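Local coordinates for methyltransferase FkbM (Methylobacillus flagellatus KT, PDB 2PY6), which probably acts as a methyltransferase of the FkbM family, although its natural substrate is not established, at residues E209-L215 with R395-P399; I358-P363 with I386-Y390; K364-Y370 with W402-F408. All coordinates share one frame; numbering follows the deposited sequence.

Contact 1 of 3, residues E209-L215 with R395-P399; sequences ERPYSTL and RHHTP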
loop_
_atom_site.group_PDB
_atom_site.type_symbol
_atom_site.label_atom_id
_atom_site.label_comp_id
_atom_site.label_asym_id
_atom_site.label_seq_id
_atom_site.Cartn_x
_atom_site.Cartn_y
_atom_site.Cartn_z
ATOM N N GLU A 209 -17.867 19.288 -14.601
ATOM C CA GLU A 209 -16.542 18.722 -14.718
ATOM C C GLU A 209 -16.446 17.446 -15.574
ATOM O O GLU A 209 -17.349 16.629 -15.621
ATOM C CB GLU A 209 -15.963 18.411 -13.333
ATOM C CG GLU A 209 -16.447 17.086 -12.726
ATOM C CD GLU A 209 -15.881 16.787 -11.341
ATOM O OE1 GLU A 209 -16.407 17.322 -10.394
ATOM O OE2 GLU A 209 -14.939 15.983 -11.204
ATOM N N ARG A 210 -15.292 17.298 -16.207
ATOM C CA ARG A 210 -14.941 16.129 -16.981
ATOM C C ARG A 210 -13.708 15.567 -16.315
ATOM O O ARG A 210 -13.096 16.257 -15.489
ATOM C CB ARG A 210 -14.734 16.535 -18.435
ATOM C CG ARG A 210 -16.033 17.189 -18.982
ATOM C CD ARG A 210 -16.416 16.862 -20.387
ATOM N NE ARG A 210 -16.107 15.473 -20.700
ATOM C CZ ARG A 210 -15.254 15.074 -21.623
ATOM N NH1 ARG A 210 -14.729 15.924 -22.513
ATOM N NH2 ARG A 210 -14.989 13.788 -21.737
ATOM N N PRO A 211 -13.379 14.289 -16.574
ATOM C CA PRO A 211 -12.177 13.747 -15.954
ATOM C C PRO A 211 -10.871 14.424 -16.394
ATOM O O PRO A 211 -10.766 14.981 -17.516
ATOM C CB PRO A 211 -12.163 12.285 -16.435
ATOM C CG PRO A 211 -13.553 11.990 -16.825
ATOM C CD PRO A 211 -14.055 13.283 -17.399
ATOM N N TYR A 212 -9.900 14.400 -15.492
ATOM C CA TYR A 212 -8.528 14.878 -15.750
ATOM C C TYR A 212 -7.948 14.205 -16.991
ATOM O O TYR A 212 -7.341 14.879 -17.846
ATOM C CB TYR A 212 -7.668 14.692 -14.478
ATOM C CG TYR A 212 -6.232 15.114 -14.643
ATOM C CD1 TYR A 212 -5.884 16.457 -14.719
ATOM C CD2 TYR A 212 -5.225 14.164 -14.734
ATOM C CE1 TYR A 212 -4.541 16.850 -14.887
ATOM C CE2 TYR A 212 -3.885 14.538 -14.904
ATOM C CZ TYR A 212 -3.560 15.886 -14.974
ATOM O OH TYR A 212 -2.246 16.252 -15.122
ATOM N N SER A 213 -8.211 12.912 -17.137
ATOM C CA SER A 213 -7.766 12.106 -18.307
ATOM C C SER A 213 -8.231 12.575 -19.688
ATOM O O SER A 213 -7.712 12.138 -20.711
ATOM C CB SER A 213 -8.210 10.651 -18.146
ATOM O OG SER A 213 -9.626 10.518 -18.225
ATOM N N THR A 214 -9.212 13.463 -19.733
ATOM C CA THR A 214 -9.737 13.972 -20.979
ATOM C C THR A 214 -9.225 15.365 -21.322
ATOM O O THR A 214 -9.598 15.921 -22.354
ATOM C CB THR A 214 -11.308 13.972 -20.914
ATOM O OG1 THR A 214 -11.777 14.920 -19.950
ATOM C CG2 THR A 214 -11.795 12.618 -20.548
ATOM N N LEU A 215 -8.360 15.924 -20.467
ATOM C CA LEU A 215 -7.826 17.256 -20.704
ATOM C C LEU A 215 -7.055 17.283 -22.019
ATOM O O LEU A 215 -6.255 16.413 -22.239
ATOM C CB LEU A 215 -6.902 17.644 -19.532
ATOM C CG LEU A 215 -6.242 19.023 -19.444
ATOM C CD1 LEU A 215 -7.213 20.186 -19.331
ATOM C CD2 LEU A 215 -5.352 18.976 -18.228
ATOM N N ARG A 395 -13.963 23.713 -21.249
ATOM C CA ARG A 395 -14.281 22.547 -20.399
ATOM C C ARG A 395 -13.503 22.671 -19.091
ATOM O O ARG A 395 -12.438 23.267 -19.067
ATOM C CB ARG A 395 -13.902 21.202 -21.050
ATOM C CG ARG A 395 -14.680 20.832 -22.296
ATOM C CD ARG A 395 -16.160 20.553 -22.042
ATOM N NE ARG A 395 -16.871 20.326 -23.307
ATOM C CZ ARG A 395 -17.538 21.232 -24.021
ATOM N NH1 ARG A 395 -17.648 22.496 -23.657
ATOM N NH2 ARG A 395 -18.121 20.858 -25.136
ATOM N N HIS A 396 -14.039 22.067 -18.026
ATOM C CA HIS A 396 -13.384 22.034 -16.744
ATOM C C HIS A 396 -13.022 20.582 -16.471
ATOM O O HIS A 396 -13.901 19.749 -16.445
ATOM C CB HIS A 396 -14.275 22.583 -15.644
ATOM C CG HIS A 396 -13.594 22.584 -14.320
ATOM N ND1 HIS A 396 -12.665 23.540 -13.975
ATOM C CD2 HIS A 396 -13.609 21.692 -13.306
ATOM C CE1 HIS A 396 -12.174 23.264 -12.782
ATOM N NE2 HIS A 396 -12.723 22.146 -12.355
ATOM N N HIS A 397 -11.742 20.291 -16.225
ATOM C CA HIS A 397 -11.270 18.900 -16.149
ATOM C C HIS A 397 -10.753 18.280 -14.820
ATOM O O HIS A 397 -10.034 17.275 -14.870
ATOM C CB HIS A 397 -10.181 18.682 -17.180
ATOM C CG HIS A 397 -10.606 18.876 -18.587
ATOM N ND1 HIS A 397 -11.056 17.840 -19.375
ATOM C CD2 HIS A 397 -10.609 19.982 -19.377
ATOM C CE1 HIS A 397 -11.335 18.301 -20.589
ATOM N NE2 HIS A 397 -11.052 19.591 -20.622
ATOM N N THR A 398 -11.079 18.852 -13.670
ATOM C CA THR A 398 -10.775 18.214 -12.391
ATOM C C THR A 398 -11.993 18.380 -11.475
ATOM O O THR A 398 -12.878 19.173 -11.771
ATOM C CB THR A 398 -9.515 18.823 -11.650
ATOM O OG1 THR A 398 -9.755 20.194 -11.295
ATOM C CG2 THR A 398 -8.250 18.717 -12.476
ATOM N N PRO A 399 -12.058 17.604 -10.380
ATOM C CA PRO A 399 -13.066 17.861 -9.348
ATOM C C PRO A 399 -12.732 19.096 -8.486
ATOM O O PRO A 399 -13.475 19.389 -7.578
ATOM C CB PRO A 399 -13.010 16.621 -8.447
ATOM C CG PRO A 399 -12.015 15.711 -9.060
ATOM C CD PRO A 399 -11.230 16.424 -10.071
#
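The turn that leaves edge strand 392-396 packs into the loop that follows helix 203-208, with His-397 at the centre. Within the contact His-397 is held through ND1 and one ring face; NE2 bonds weakly to Tyr-407 OH. ND1 donates to Thr-214 OG1 at 3.1 Å, and this hydroxyl lies in the ring plane. A weak second bond runs from the same ND1 to Pro-211 O at 3.4 Å, also at the ring edge. Thr-214 OG1 donates in turn to Pro-211 O at 2.6 Å, so the three groups close a small polar triangle. The OG1 of Thr-214 sits between its own backbone N and carbonyl carbon (chi1 67°), which turns it back toward the Pro-211 carbonyl. Over a face of the His-397 ring, Leu-215 CA makes a CH-pi contact, 3.7 Å from the centroid and 15° off the normal. Leu-215 CD1 adds a close approach to His-397 CD2 at 3.4 Å.

One backbone hydrogen bond precedes this cluster: Arg-210 N donates to His-396 O at 2.8 Å. Beside it the carboxylate of Glu-209 rests against the proline ring, with OE2 3.4 Å from Pro-399 CB, while OE1 is bonded to His-206. Arg-210 NE reaches Glu-209 O of the second subunit, and the reverse bond also forms, so the loop belongs to a subunit interface.

Strand 404-408 pairs with the Arg-395 backbone on the sheet side. The Arg-395 side chain passes Arg-210, and its guanidinium forms a salt bridge to Asp-183, just before helix 184-199, and the His-396 ring stacks on Tyr-205 of helix 203-208.

Contact 2 of 3, residues I358-P363 with I386-Y390; sequences ISEHKP and IRPDY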
loop_
_atom_site.group_PDB
_atom_site.type_symbol
_atom_site.label_atom_id
_atom_site.label_comp_id
_atom_site.label_asym_id
_atom_site.label_seq_id
_atom_site.Cartn_x
_atom_site.Cartn_y
_atom_site.Cartn_z
ATOM N N ILE A 358 -0.072 31.507 -34.611
ATOM C CA ILE A 358 -1.516 31.577 -34.385
ATOM C C ILE A 358 -2.188 32.322 -35.530
ATOM O O ILE A 358 -3.097 31.784 -36.161
ATOM C CB ILE A 358 -1.849 32.156 -32.974
ATOM C CG1 ILE A 358 -1.401 31.176 -31.872
ATOM C CG2 ILE A 358 -3.368 32.425 -32.815
ATOM C CD1 ILE A 358 -1.307 31.811 -30.455
ATOM N N SER A 359 -1.726 33.531 -35.828
ATOM C CA SER A 359 -2.342 34.360 -36.878
ATOM C C SER A 359 -2.190 33.794 -38.277
ATOM O O SER A 359 -3.114 33.832 -39.052
ATOM C CB SER A 359 -1.768 35.791 -36.876
ATOM O OG SER A 359 -0.410 35.794 -37.246
ATOM N N GLU A 360 -1.019 33.259 -38.599
ATOM C CA GLU A 360 -0.782 32.747 -39.940
ATOM C C GLU A 360 -1.347 31.366 -40.233
ATOM O O GLU A 360 -1.807 31.136 -41.340
ATOM C CB GLU A 360 0.709 32.753 -40.243
ATOM C CG GLU A 360 1.305 34.145 -40.261
ATOM C CD GLU A 360 2.829 34.135 -40.468
ATOM O OE1 GLU A 360 3.402 33.076 -40.835
ATOM O OE2 GLU A 360 3.448 35.193 -40.242
ATOM N N HIS A 361 -1.344 30.469 -39.246
ATOM C CA HIS A 361 -1.765 29.072 -39.454
ATOM C C HIS A 361 -2.999 28.520 -38.731
ATOM O O HIS A 361 -3.402 27.381 -38.998
ATOM C CB HIS A 361 -0.579 28.186 -39.151
ATOM C CG HIS A 361 0.608 28.520 -39.986
ATOM N ND1 HIS A 361 0.630 28.290 -41.341
ATOM C CD2 HIS A 361 1.793 29.106 -39.676
ATOM C CE1 HIS A 361 1.784 28.715 -41.832
ATOM N NE2 HIS A 361 2.500 29.222 -40.844
ATOM N N LYS A 362 -3.562 29.301 -37.815
ATOM C CA LYS A 362 -4.742 28.927 -37.088
ATOM C C LYS A 362 -4.659 27.508 -36.556
ATOM O O LYS A 362 -5.499 26.662 -36.872
ATOM C CB LYS A 362 -5.981 29.075 -37.959
ATOM C CG LYS A 362 -7.293 29.081 -37.178
ATOM C CD LYS A 362 -8.486 28.923 -38.090
ATOM C CE LYS A 362 -9.743 28.661 -37.334
ATOM N NZ LYS A 362 -10.779 28.246 -38.282
ATOM N N PRO A 363 -3.668 27.245 -35.721
ATOM C CA PRO A 363 -3.648 25.916 -35.164
ATOM C C PRO A 363 -4.761 25.775 -34.109
ATOM O O PRO A 363 -5.271 26.788 -33.583
ATOM C CB PRO A 363 -2.290 25.846 -34.506
ATOM C CG PRO A 363 -1.934 27.218 -34.200
ATOM C CD PRO A 363 -2.612 28.097 -35.180
ATOM N N ILE A 386 -5.899 38.561 -32.985
ATOM C CA ILE A 386 -4.910 38.166 -33.975
ATOM C C ILE A 386 -5.413 37.098 -34.953
ATOM O O ILE A 386 -4.822 36.899 -36.008
ATOM C CB ILE A 386 -3.581 37.702 -33.324
ATOM C CG1 ILE A 386 -3.786 36.486 -32.420
ATOM C CG2 ILE A 386 -2.914 38.879 -32.600
ATOM C CD1 ILE A 386 -2.502 35.786 -32.033
ATOM N N ARG A 387 -6.486 36.410 -34.585
ATOM C CA ARG A 387 -7.083 35.378 -35.418
ATOM C C ARG A 387 -8.572 35.336 -35.064
ATOM O O ARG A 387 -9.017 34.460 -34.282
ATOM C CB ARG A 387 -6.413 34.050 -35.110
ATOM C CG ARG A 387 -6.846 32.945 -36.038
ATOM C CD ARG A 387 -6.177 33.079 -37.378
ATOM N NE ARG A 387 -7.010 32.530 -38.445
ATOM C CZ ARG A 387 -6.610 32.361 -39.694
ATOM N NH1 ARG A 387 -5.348 32.584 -40.040
ATOM N NH2 ARG A 387 -7.459 31.881 -40.582
ATOM N N PRO A 388 -9.349 36.299 -35.596
ATOM C CA PRO A 388 -10.772 36.433 -35.208
ATOM C C PRO A 388 -11.767 35.355 -35.660
ATOM O O PRO A 388 -12.855 35.314 -35.114
ATOM C CB PRO A 388 -11.182 37.815 -35.779
ATOM C CG PRO A 388 -10.206 38.165 -36.777
ATOM C CD PRO A 388 -8.938 37.346 -36.552
ATOM N N ASP A 389 -11.386 34.472 -36.589
ATOM C CA ASP A 389 -12.281 33.422 -37.105
ATOM C C ASP A 389 -12.305 32.121 -36.272
ATOM O O ASP A 389 -12.895 31.134 -36.697
ATOM C CB ASP A 389 -11.956 33.106 -38.586
ATOM C CG ASP A 389 -10.580 32.457 -38.781
ATOM O OD1 ASP A 389 -9.766 32.441 -37.836
ATOM O OD2 ASP A 389 -10.315 31.983 -39.904
ATOM N N TYR A 390 -11.647 32.109 -35.109
ATOM C CA TYR A 390 -11.680 30.920 -34.259
ATOM C C TYR A 390 -13.048 30.701 -33.620
ATOM O O TYR A 390 -13.748 31.650 -33.289
ATOM C CB TYR A 390 -10.719 31.032 -33.091
ATOM C CG TYR A 390 -9.293 30.602 -33.288
ATOM C CD1 TYR A 390 -8.980 29.283 -33.577
ATOM C CD2 TYR A 390 -8.235 31.490 -33.058
ATOM C CE1 TYR A 390 -7.653 28.864 -33.683
ATOM C CE2 TYR A 390 -6.917 31.088 -33.173
ATOM C CZ TYR A 390 -6.628 29.762 -33.468
ATOM O OH TYR A 390 -5.318 29.361 -33.557
HETATM O O HOH W 1 -13.048 28.411 -36.788
HETATM O O HOH W 2 -11.047 29.696 -40.837
#
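Lys-362 runs its extended side chain across Arg-387, Asp-389 and Tyr-390. CB lies over one face of the Arg-387 guanidinium, toward its rim, 3.6 Å from NE. CG comes next to the tyrosine ring, 3.5 Å from Tyr-390 CE1. CD passes Asp-389 OD1 at 3.8 Å, and CE has Tyr-390 CD1 beside it. NZ makes no direct salt bridge: it stands 4.1 Å from Asp-389 OD2. Two waters fill the link. One accepts from NZ and donates to Asp-389 O, the other accepts from NZ and donates to Asp-389 OD2. The path starts with CG opposite the backbone N of Lys-362 (chi1 -164°) and stays straight to the amine.

The guanidinium under CB is well fixed. NE and NH2 of Arg-387 grip the two carboxylate oxygens of Asp-389 side-on. NH1 points the other way and donates to Ser-359 O at 2.7 Å, a carbonyl in the last turn of helix 355-361. The Tyr-390 hydroxyl donates to Pro-363 O at 2.6 Å, in the carbonyl plane. At the edge of the same ring lies Ile-358 CG2, which also meets Ile-386 CD1 at 3.6 Å.

Positive phi at Lys-362 ends the helix, and a type I turn spans Arg-387 to Tyr-390. Both segments are helix-to-strand connections of the Rossmann-like alpha/beta fold. They lie at the N-terminal ends of strands 364-368 and 392-396, the end of the sheet opposite the C-terminal strand ends where methyltransferases of this fold usually bind their cofactor.

Contact 3 of 3, residues K364-Y370 with W402-F408; sequences KLAISAY and WDTCLYF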
loop_
_atom_site.group_PDB
_atom_site.type_symbol
_atom_site.label_atom_id
_atom_site.label_comp_id
_atom_site.label_asym_id
_atom_site.label_seq_id
_atom_site.Cartn_x
_atom_site.Cartn_y
_atom_site.Cartn_z
ATOM N N LYS A 364 -5.143 24.538 -33.824
ATOM C CA LYS A 364 -6.030 24.272 -32.718
ATOM C C LYS A 364 -5.279 24.712 -31.473
ATOM O O LYS A 364 -4.037 24.654 -31.430
ATOM C CB LYS A 364 -6.353 22.778 -32.607
ATOM C CG LYS A 364 -7.106 22.165 -33.741
ATOM C CD LYS A 364 -7.351 20.653 -33.538
ATOM C CE LYS A 364 -6.101 19.795 -33.582
ATOM N NZ LYS A 364 -5.542 19.782 -34.922
ATOM N N LEU A 365 -6.003 25.190 -30.467
ATOM C CA LEU A 365 -5.375 25.598 -29.219
ATOM C C LEU A 365 -6.130 25.017 -28.042
ATOM O O LEU A 365 -7.383 24.970 -28.033
ATOM C CB LEU A 365 -5.374 27.139 -29.047
ATOM C CG LEU A 365 -4.890 28.047 -30.186
ATOM C CD1 LEU A 365 -5.182 29.504 -29.877
ATOM C CD2 LEU A 365 -3.400 27.864 -30.451
ATOM N N ALA A 366 -5.361 24.623 -27.038
ATOM C CA ALA A 366 -5.902 24.197 -25.734
ATOM C C ALA A 366 -5.132 25.028 -24.730
ATOM O O ALA A 366 -3.940 24.762 -24.476
ATOM C CB ALA A 366 -5.724 22.743 -25.506
ATOM N N ILE A 367 -5.797 26.048 -24.166
ATOM C CA ILE A 367 -5.116 27.037 -23.305
ATOM C C ILE A 367 -5.668 26.971 -21.885
ATOM O O ILE A 367 -6.863 27.235 -21.675
ATOM C CB ILE A 367 -5.270 28.467 -23.884
ATOM C CG1 ILE A 367 -4.927 28.536 -25.386
ATOM C CG2 ILE A 367 -4.378 29.461 -23.137
ATOM C CD1 ILE A 367 -3.463 28.167 -25.766
ATOM N N SER A 368 -4.834 26.587 -20.919
ATOM C CA SER A 368 -5.310 26.438 -19.542
ATOM C C SER A 368 -5.757 27.824 -19.088
ATOM O O SER A 368 -5.075 28.818 -19.355
ATOM C CB SER A 368 -4.244 25.848 -18.641
ATOM O OG SER A 368 -3.236 26.773 -18.458
ATOM N N ALA A 369 -6.930 27.900 -18.468
ATOM C CA ALA A 369 -7.581 29.189 -18.196
ATOM C C ALA A 369 -7.864 29.506 -16.755
ATOM O O ALA A 369 -8.618 30.423 -16.489
ATOM C CB ALA A 369 -8.893 29.204 -18.957
ATOM N N TYR A 370 -7.238 28.785 -15.836
ATOM C CA TYR A 370 -7.521 28.905 -14.413
ATOM C C TYR A 370 -6.455 29.590 -13.565
ATOM O O TYR A 370 -6.592 29.582 -12.350
ATOM C CB TYR A 370 -7.742 27.500 -13.844
ATOM C CG TYR A 370 -6.463 26.674 -13.757
ATOM C CD1 TYR A 370 -6.004 25.959 -14.842
ATOM C CD2 TYR A 370 -5.700 26.653 -12.579
ATOM C CE1 TYR A 370 -4.819 25.201 -14.759
ATOM C CE2 TYR A 370 -4.523 25.934 -12.497
ATOM C CZ TYR A 370 -4.089 25.198 -13.580
ATOM O OH TYR A 370 -2.916 24.470 -13.473
ATOM N N TRP A 402 -8.641 23.418 -10.531
ATOM C CA TRP A 402 -7.606 23.324 -11.544
ATOM C C TRP A 402 -8.155 22.780 -12.865
ATOM O O TRP A 402 -9.088 21.994 -12.896
ATOM C CB TRP A 402 -6.501 22.361 -11.084
ATOM C CG TRP A 402 -6.296 22.320 -9.590
ATOM C CD1 TRP A 402 -6.375 21.212 -8.774
ATOM C CD2 TRP A 402 -6.071 23.441 -8.722
ATOM N NE1 TRP A 402 -6.152 21.575 -7.469
ATOM C CE2 TRP A 402 -5.972 22.935 -7.406
ATOM C CE3 TRP A 402 -5.922 24.818 -8.933
ATOM C CZ2 TRP A 402 -5.734 23.756 -6.311
ATOM C CZ3 TRP A 402 -5.675 25.633 -7.840
ATOM C CH2 TRP A 402 -5.593 25.100 -6.548
ATOM N N ASP A 403 -7.512 23.213 -13.934
ATOM C CA ASP A 403 -7.698 22.753 -15.286
ATOM C C ASP A 403 -9.011 23.054 -15.977
ATOM O O ASP A 403 -9.581 22.208 -16.660
ATOM C CB ASP A 403 -7.274 21.277 -15.426
ATOM C CG ASP A 403 -5.788 21.055 -15.063
ATOM O OD1 ASP A 403 -4.881 21.717 -15.668
ATOM O OD2 ASP A 403 -5.553 20.177 -14.212
ATOM N N THR A 404 -9.439 24.294 -15.797
ATOM C CA THR A 404 -10.441 24.885 -16.626
ATOM C C THR A 404 -9.597 25.217 -17.866
ATOM O O THR A 404 -8.531 25.779 -17.741
ATOM C CB THR A 404 -11.014 26.159 -15.974
ATOM O OG1 THR A 404 -11.598 25.809 -14.719
ATOM C CG2 THR A 404 -12.049 26.776 -16.846
ATOM N N CYS A 405 -10.038 24.805 -19.047
ATOM C CA CYS A 405 -9.278 24.966 -20.249
ATOM C C CYS A 405 -10.100 25.520 -21.396
ATOM O O CYS A 405 -11.179 25.030 -21.671
ATOM C CB CYS A 405 -8.765 23.569 -20.651
ATOM S SG CYS A 405 -7.601 23.561 -22.014
ATOM N N LEU A 406 -9.563 26.515 -22.088
ATOM C CA LEU A 406 -10.186 27.098 -23.276
ATOM C C LEU A 406 -9.738 26.307 -24.474
ATOM O O LEU A 406 -8.588 25.898 -24.529
ATOM C CB LEU A 406 -9.719 28.528 -23.497
ATOM C CG LEU A 406 -10.316 29.609 -22.602
ATOM C CD1 LEU A 406 -9.391 30.775 -22.382
ATOM C CD2 LEU A 406 -11.683 30.026 -23.187
ATOM N N TYR A 407 -10.657 26.088 -25.412
ATOM C CA TYR A 407 -10.357 25.446 -26.688
ATOM C C TYR A 407 -10.708 26.400 -27.811
ATOM O O TYR A 407 -11.744 27.057 -27.766
ATOM C CB TYR A 407 -11.149 24.168 -26.848
ATOM C CG TYR A 407 -10.767 23.151 -25.808
ATOM C CD1 TYR A 407 -9.716 22.274 -26.044
ATOM C CD2 TYR A 407 -11.402 23.102 -24.575
ATOM C CE1 TYR A 407 -9.346 21.354 -25.105
ATOM C CE2 TYR A 407 -11.027 22.172 -23.622
ATOM C CZ TYR A 407 -9.989 21.314 -23.887
ATOM O OH TYR A 407 -9.606 20.342 -22.982
ATOM N N PHE A 408 -9.805 26.502 -28.776
ATOM C CA PHE A 408 -9.986 27.334 -29.955
ATOM C C PHE A 408 -9.731 26.421 -31.146
ATOM O O PHE A 408 -8.694 25.738 -31.222
ATOM C CB PHE A 408 -8.965 28.461 -30.002
ATOM C CG PHE A 408 -9.093 29.451 -28.886
ATOM C CD1 PHE A 408 -8.492 29.209 -27.657
ATOM C CD2 PHE A 408 -9.754 30.655 -29.084
ATOM C CE1 PHE A 408 -8.580 30.145 -26.628
ATOM C CE2 PHE A 408 -9.858 31.576 -28.051
ATOM C CZ PHE A 408 -9.281 31.315 -26.828
#
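Tyr-370 places its CG between its own backbone N and carbonyl carbon (chi1 71°), and this lays the ring over the chain at Trp-402 and Asp-403. Trp-402 CA makes a CH-pi contact over one face, 4.1 Å from the ring centroid and 15° off the normal. On that face Asp-403 N comes within 3.3 Å of Tyr-370 CD1. Trp-402 adds its own ring, with CE3 4.0 Å from Tyr-370 CE2. The Asp-403 carboxylate runs alongside the phenol, its plane steeply inclined to it, with OD1 3.6 Å from Tyr-370 CE1. Thr-404 O lies at the ring edge. A serine at Tyr-370 would probably leave the backbone of Trp-402 and Asp-403 uncovered and the indole free to shift.

Beyond this end the two strands pair antiparallel, their axes 156° apart. The backbone of Leu-365 pairs with that of Phe-408 through two hydrogen bonds, and Ile-367 with Leu-406 likewise. A fifth bond, from Ala-369 N to Thr-404 O at 2.8 Å, carries the pairing past the end of strand 364-368. Side chains alternate between the faces. Leu-365 CD1 packs on Phe-408 CB at 3.9 Å, and Ile-367 CG1 approaches Phe-408 CE1. On the other face, Ala-366 CB touches both Cys-405 SG at 4.0 Å and Tyr-407 CE1 at 3.9 Å, which lie on the same side of it.

This is the interior of a seven-stranded mixed sheet. Strand 364-368 also pairs in parallel with 338-341, and 404-408 pairs with 392-396. Helix 375-386 covers the face of Leu-365, Leu-406 and Phe-408. On the opposite face, Tyr-407 OH bonds to Tyr-216 N in the loop after helix 203-208.

In the fold
From the N terminus, segment 209-215 comes first, in the loop before strand 229-233. Most of the sheet follows before the chain returns at 395-399 to close contact 1. Contact 2 lies wholly within that span: it closes a short loop from helix 355-361 to the connection after helix 375-386. Contact 3 crosses both. Its strand 364-368 starts inside the loop of contact 2, and its partner 404-408 comes after 395-399. Contacts 1 and 3 meet where His-396 ND1 touches Thr-404 OG1. Contacts 2 and 3 meet where Tyr-390 packs on Leu-365 and Phe-408. Together they tie the C-terminal hairpin to the parallel strands, the helix layer and the loop at the subunit interface.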